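Local coordinates for telomerase reverse transcriptase (Candida tropicalis MYA-3404, PDB 6ZD1), which probably extends chromosome ends by reverse-transcribing a template within the telomerase RNA into telomeric DNA repeats, at residues 649-652 with 653-657; 617-620 with 621-625. All blocks are in the same frame, centred on the assembly; numbering follows the deposited sequence.

Interaction 1 of 2, residues 649-652 with 653-657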
ATOM      1  N   LEU A 649      20.961   0.139   4.263  1.00 45.11           N
ATOM      2  CA  LEU A 649      20.015  -0.854   4.768  1.00 46.07           C
ATOM      3  C   LEU A 649      19.110  -0.249   5.833  1.00 49.45           C
ATOM      4  O   LEU A 649      17.890  -0.453   5.809  1.00 50.26           O
ATOM      5  CB  LEU A 649      20.756  -2.069   5.327  1.00 47.78           C
ATOM      6  CG  LEU A 649      21.514  -2.947   4.330  1.00 51.09           C
ATOM      7  CD1 LEU A 649      22.233  -4.051   5.073  1.00 43.95           C
ATOM      8  CD2 LEU A 649      20.579  -3.529   3.284  1.00 47.84           C
ATOM      9  N   HIS A 650      19.683   0.533   6.752  1.00 43.74           N
ATOM     10  CA  HIS A 650      18.881   1.127   7.815  1.00 54.26           C
ATOM     11  C   HIS A 650      17.830   2.074   7.248  1.00 57.82           C
ATOM     12  O   HIS A 650      16.685   2.082   7.710  1.00 52.75           O
ATOM     13  CB  HIS A 650      19.774   1.853   8.819  1.00 57.78           C
ATOM     14  CG  HIS A 650      19.031   2.384  10.007  1.00 64.54           C
ATOM     15  ND1 HIS A 650      18.370   3.594   9.993  1.00 77.55           N
ATOM     16  CD2 HIS A 650      18.838   1.867  11.244  1.00 69.74           C
ATOM     17  CE1 HIS A 650      17.805   3.801  11.169  1.00 78.24           C
ATOM     18  NE2 HIS A 650      18.074   2.767  11.947  1.00 74.06           N
ATOM     19  N   VAL A 651      18.197   2.885   6.254  1.00 49.30           N
ATOM     20  CA  VAL A 651      17.209   3.745   5.606  1.00 56.02           C
ATOM     21  C   VAL A 651      16.134   2.907   4.915  1.00 59.60           C
ATOM     22  O   VAL A 651      14.938   3.208   5.011  1.00 58.89           O
ATOM     23  CB  VAL A 651      17.899   4.711   4.626  1.00 56.77           C
ATOM     24  CG1 VAL A 651      16.871   5.389   3.746  1.00 68.40           C
ATOM     25  CG2 VAL A 651      18.712   5.758   5.389  1.00 44.72           C
ATOM     26  N   ILE A 652      16.538   1.837   4.220  1.00 46.25           N
ATOM     27  CA  ILE A 652      15.575   1.000   3.501  1.00 53.74           C
ATOM     28  C   ILE A 652      14.623   0.310   4.472  1.00 55.46           C
ATOM     29  O   ILE A 652      13.416   0.213   4.215  1.00 44.73           O
ATOM     30  CB  ILE A 652      16.309  -0.026   2.613  1.00 52.69           C
ATOM     31  CG1 ILE A 652      16.847   0.643   1.346  1.00 45.32           C
ATOM     32  CG2 ILE A 652      15.393  -1.191   2.258  1.00 45.71           C
ATOM     33  CD1 ILE A 652      15.785   1.339   0.522  1.00 51.09           C
ATOM     34  N   ILE A 653      15.150  -0.211   5.582  1.00 57.50           N
ATOM     35  CA  ILE A 653      14.305  -0.901   6.554  1.00 48.57           C
ATOM     36  C   ILE A 653      13.388   0.084   7.275  1.00 58.53           C
ATOM     37  O   ILE A 653      12.200  -0.193   7.485  1.00 59.03           O
ATOM     38  CB  ILE A 653      15.178  -1.694   7.541  1.00 47.99           C
ATOM     39  CG1 ILE A 653      15.921  -2.809   6.807  1.00 52.38           C
ATOM     40  CG2 ILE A 653      14.334  -2.275   8.662  1.00 41.63           C
ATOM     41  CD1 ILE A 653      16.800  -3.645   7.703  1.00 43.72           C
ATOM     42  N   GLU A 654      13.926   1.241   7.672  1.00 61.27           N
ATOM     43  CA  GLU A 654      13.125   2.242   8.372  1.00 59.50           C
ATOM     44  C   GLU A 654      11.970   2.740   7.512  1.00 62.46           C
ATOM     45  O   GLU A 654      10.853   2.923   8.009  1.00 62.27           O
ATOM     46  CB  GLU A 654      14.009   3.416   8.797  1.00 73.39           C
ATOM     47  CG  GLU A 654      14.346   3.458  10.280  1.00 88.03           C
ATOM     48  CD  GLU A 654      13.258   4.113  11.113  1.00 94.83           C
ATOM     49  OE1 GLU A 654      12.203   4.468  10.546  1.00 96.31           O
ATOM     50  OE2 GLU A 654      13.462   4.277  12.334  1.00102.68           O
ATOM     51  N   THR A 655      12.223   2.997   6.227  1.00 56.40           N
ATOM     52  CA  THR A 655      11.157   3.496   5.364  1.00 53.01           C
ATOM     53  C   THR A 655      10.035   2.474   5.230  1.00 59.94           C
ATOM     54  O   THR A 655       8.851   2.830   5.270  1.00 61.20           O
ATOM     55  CB  THR A 655      11.712   3.868   3.991  1.00 58.67           C
ATOM     56  OG1 THR A 655      12.831   4.749   4.146  1.00 71.96           O
ATOM     57  CG2 THR A 655      10.643   4.569   3.170  1.00 46.10           C
ATOM     58  N   THR A 656      10.388   1.195   5.089  1.00 50.62           N
ATOM     59  CA  THR A 656       9.370   0.161   4.947  1.00 52.39           C
ATOM     60  C   THR A 656       8.519   0.062   6.205  1.00 53.56           C
ATOM     61  O   THR A 656       7.285   0.068   6.135  1.00 53.11           O
ATOM     62  CB  THR A 656      10.036  -1.183   4.641  1.00 63.84           C
ATOM     63  OG1 THR A 656      10.830  -1.070   3.453  1.00 51.09           O
ATOM     64  CG2 THR A 656       8.988  -2.276   4.452  1.00 56.95           C
ATOM     65  N   ILE A 657       9.162   0.014   7.374  1.00 55.38           N
ATOM     66  CA  ILE A 657       8.411  -0.113   8.618  1.00 53.37           C
ATOM     67  C   ILE A 657       7.554   1.124   8.846  1.00 60.04           C
ATOM     68  O   ILE A 657       6.387   1.021   9.243  1.00 49.95           O
ATOM     69  CB  ILE A 657       9.365  -0.374   9.797  1.00 62.85           C
ATOM     70  CG1 ILE A 657      10.105  -1.699   9.602  1.00 59.15           C
ATOM     71  CG2 ILE A 657       8.592  -0.416  11.101  1.00 52.00           C
ATOM     72  CD1 ILE A 657       9.185  -2.900   9.536  1.00 55.45           C
TER
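T655 reaches back one turn to V651 and grips its carbonyl twice. OG1 donates to V651 O at 2.7 Å, and the T655 backbone N bonds the same oxygen at 3.0 Å, the two donors arriving from opposite faces of the carbonyl plane. The first torsion, chi1 -52°, brings the hydroxyl there, setting OG1 beside the backbone N and leaving the methyl CG2 anti to that N. V651 runs alongside T655, its CG1 4.1 Å from OG1. One residue earlier along the helix, H650 and E654 also lie side by side: E654 CG sits 3.6 Å from H650 CE1, approaching the ring obliquely, with the imidazole and carboxylate planes 47° apart. All this is i to i+4 pairing in helix 642-664, one of the C-terminal helices that probably form the telomerase thumb; the backbone bonds I653 N to L649 O (2.8 Å) and E654 N to H650 O share this spacing. The E654 chain is bent at chi2 (-84°), and its OE2 takes a hydrogen bond from L389 N. T656 OG1, 3.0 Å from I652 O, is hydrogen-bonded with Y593 OH of helix 582-596. I653, on another side, packs against L674, I677 and I681 of helix 670-684.

Interaction 2 of 2, residues 617-620 with 621-625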
ATOM      1  N   ASP A 617       9.352  -8.437  -0.011  1.00 60.85           N
ATOM      2  CA  ASP A 617      10.431  -9.303  -0.478  1.00 63.58           C
ATOM      3  C   ASP A 617      10.676  -9.123  -1.970  1.00 67.39           C
ATOM      4  O   ASP A 617      11.827  -9.137  -2.424  1.00 69.67           O
ATOM      5  CB  ASP A 617      10.109 -10.765  -0.160  1.00 69.74           C
ATOM      6  CG  ASP A 617      10.097 -11.053   1.332  1.00 82.17           C
ATOM      7  OD1 ASP A 617      10.422 -10.138   2.123  1.00 74.43           O
ATOM      8  OD2 ASP A 617       9.763 -12.198   1.712  1.00 92.08           O
ATOM      9  N   ALA A 618       9.608  -8.932  -2.748  1.00 53.53           N
ATOM     10  CA  ALA A 618       9.772  -8.760  -4.188  1.00 51.26           C
ATOM     11  C   ALA A 618      10.513  -7.468  -4.513  1.00 59.38           C
ATOM     12  O   ALA A 618      11.404  -7.460  -5.371  1.00 56.14           O
ATOM     13  CB  ALA A 618       8.409  -8.786  -4.879  1.00 54.21           C
ATOM     14  N   ILE A 619      10.168  -6.367  -3.835  1.00 52.08           N
ATOM     15  CA  ILE A 619      10.907  -5.124  -4.049  1.00 61.08           C
ATOM     16  C   ILE A 619      12.346  -5.278  -3.580  1.00 55.66           C
ATOM     17  O   ILE A 619      13.281  -4.809  -4.240  1.00 60.56           O
ATOM     18  CB  ILE A 619      10.225  -3.938  -3.344  1.00 56.90           C
ATOM     19  CG1 ILE A 619       8.738  -3.891  -3.680  1.00 71.14           C
ATOM     20  CG2 ILE A 619      10.874  -2.639  -3.782  1.00 55.39           C
ATOM     21  CD1 ILE A 619       8.468  -3.640  -5.133  1.00 82.09           C
ATOM     22  N   LEU A 620      12.548  -5.934  -2.434  1.00 49.33           N
ATOM     23  CA  LEU A 620      13.898  -6.124  -1.913  1.00 67.33           C
ATOM     24  C   LEU A 620      14.754  -6.920  -2.891  1.00 66.93           C
ATOM     25  O   LEU A 620      15.872  -6.511  -3.228  1.00 63.86           O
ATOM     26  CB  LEU A 620      13.847  -6.818  -0.549  1.00 52.37           C
ATOM     27  CG  LEU A 620      13.402  -5.988   0.662  1.00 53.87           C
ATOM     28  CD1 LEU A 620      13.291  -6.863   1.902  1.00 53.23           C
ATOM     29  CD2 LEU A 620      14.354  -4.828   0.914  1.00 55.33           C
ATOM     30  N   LYS A 621      14.232  -8.048  -3.384  1.00 57.92           N
ATOM     31  CA  LYS A 621      15.023  -8.897  -4.273  1.00 62.52           C
ATOM     32  C   LYS A 621      15.462  -8.138  -5.518  1.00 59.09           C
ATOM     33  O   LYS A 621      16.622  -8.234  -5.934  1.00 64.97           O
ATOM     34  CB  LYS A 621      14.233 -10.148  -4.661  1.00 65.32           C
ATOM     35  CG  LYS A 621      14.065 -11.151  -3.530  1.00 70.45           C
ATOM     36  CD  LYS A 621      13.123 -12.295  -3.909  1.00 77.45           C
ATOM     37  CE  LYS A 621      13.792 -13.320  -4.821  1.00101.50           C
ATOM     38  NZ  LYS A 621      13.839 -12.901  -6.252  1.00108.85           N
ATOM     39  N   LEU A 622      14.558  -7.358  -6.115  1.00 60.73           N
ATOM     40  CA  LEU A 622      14.944  -6.558  -7.273  1.00 67.79           C
ATOM     41  C   LEU A 622      16.010  -5.536  -6.905  1.00 66.97           C
ATOM     42  O   LEU A 622      16.946  -5.297  -7.678  1.00 73.40           O
ATOM     43  CB  LEU A 622      13.724  -5.857  -7.860  1.00 62.53           C
ATOM     44  CG  LEU A 622      12.769  -6.794  -8.582  1.00 70.76           C
ATOM     45  CD1 LEU A 622      11.584  -6.012  -9.106  1.00 73.89           C
ATOM     46  CD2 LEU A 622      13.499  -7.502  -9.712  1.00 72.93           C
ATOM     47  N   THR A 623      15.905  -4.946  -5.714  1.00 57.92           N
ATOM     48  CA  THR A 623      16.897  -3.963  -5.301  1.00 52.56           C
ATOM     49  C   THR A 623      18.260  -4.613  -5.113  1.00 57.91           C
ATOM     50  O   THR A 623      19.272  -4.089  -5.594  1.00 60.62           O
ATOM     51  CB  THR A 623      16.445  -3.268  -4.018  1.00 58.60           C
ATOM     52  OG1 THR A 623      15.140  -2.705  -4.211  1.00 54.86           O
ATOM     53  CG2 THR A 623      17.415  -2.153  -3.649  1.00 59.21           C
ATOM     54  N   PHE A 624      18.308  -5.772  -4.451  1.00 64.91           N
ATOM     55  CA  PHE A 624      19.590  -6.429  -4.232  1.00 55.94           C
ATOM     56  C   PHE A 624      20.121  -7.093  -5.492  1.00 69.32           C
ATOM     57  O   PHE A 624      21.343  -7.215  -5.653  1.00 63.47           O
ATOM     58  CB  PHE A 624      19.475  -7.443  -3.099  1.00 54.00           C
ATOM     59  CG  PHE A 624      19.351  -6.810  -1.752  1.00 67.72           C
ATOM     60  CD1 PHE A 624      20.473  -6.356  -1.085  1.00 78.71           C
ATOM     61  CD2 PHE A 624      18.113  -6.641  -1.162  1.00 68.03           C
ATOM     62  CE1 PHE A 624      20.363  -5.758   0.153  1.00 83.10           C
ATOM     63  CE2 PHE A 624      17.996  -6.046   0.077  1.00 71.16           C
ATOM     64  CZ  PHE A 624      19.121  -5.602   0.735  1.00 61.14           C
ATOM     65  N   GLU A 625      19.235  -7.507  -6.403  1.00 60.69           N
ATOM     66  CA  GLU A 625      19.707  -8.008  -7.689  1.00 60.45           C
ATOM     67  C   GLU A 625      20.492  -6.940  -8.437  1.00 61.48           C
ATOM     68  O   GLU A 625      21.443  -7.259  -9.159  1.00 67.24           O
ATOM     69  CB  GLU A 625      18.530  -8.498  -8.536  1.00 68.80           C
ATOM     70  CG  GLU A 625      18.034  -9.898  -8.184  1.00 68.97           C
ATOM     71  CD  GLU A 625      16.641 -10.184  -8.729  1.00 89.83           C
ATOM     72  OE1 GLU A 625      16.236  -9.536  -9.720  1.00 91.40           O
ATOM     73  OE2 GLU A 625      15.948 -11.053  -8.156  1.00 96.03           O
TER
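F624 lies alongside L620, one turn earlier in the helix, and its atoms can be followed outward in order. CB lies 3.7 Å from L620 O, the carbonyl oxygen that also accepts the F624 backbone N-H at 2.8 Å. With chi1 at -72°, CG stands beside the backbone N, and the ring's CD2 edge is turned to that same oxygen: CD2 is 3.1 Å from L620 O, which lies near the ring plane. Further out, CE2 meets the methyl CD2 of L620 at 3.9 Å, the two side chains running in the same direction. This is an apolar i to i+4 pair on the buried side of helix 609-637, one of the helices of the C-terminal bundle. The F624 side chain belongs to a larger core, touched by F645 of helix 642-664 and I681 of helix 670-684. One residue earlier, T623 OG1 donates to I619 O at 2.8 Å from above the carbonyl plane, while T623 N reaches that oxygen from the opposite face. On the more open side, K621 NZ and E625 OE2 form a salt bridge at 3.4 Å, its hydrogen bond weak.

Coming from the N terminus, the chain first meets interaction 2 in helix 609-637, then turns into helix 642-664, where interaction 1 lies. Each contact spans a single helical turn and closes no longer loop; the two stand in series, neither nested nor crossed, with centres about 13 Å apart. The helices carrying them are consecutive, and the contacts touch directly: L649 CD2 packs 3.6 Å from F624 CZ, and I652 CG2 lies 4.0 Å from L620 CD2. Y593 of helix 582-596 touches residues of both, as does I681 of helix 670-684, so four helices of the C-terminal part of the chain share this packing.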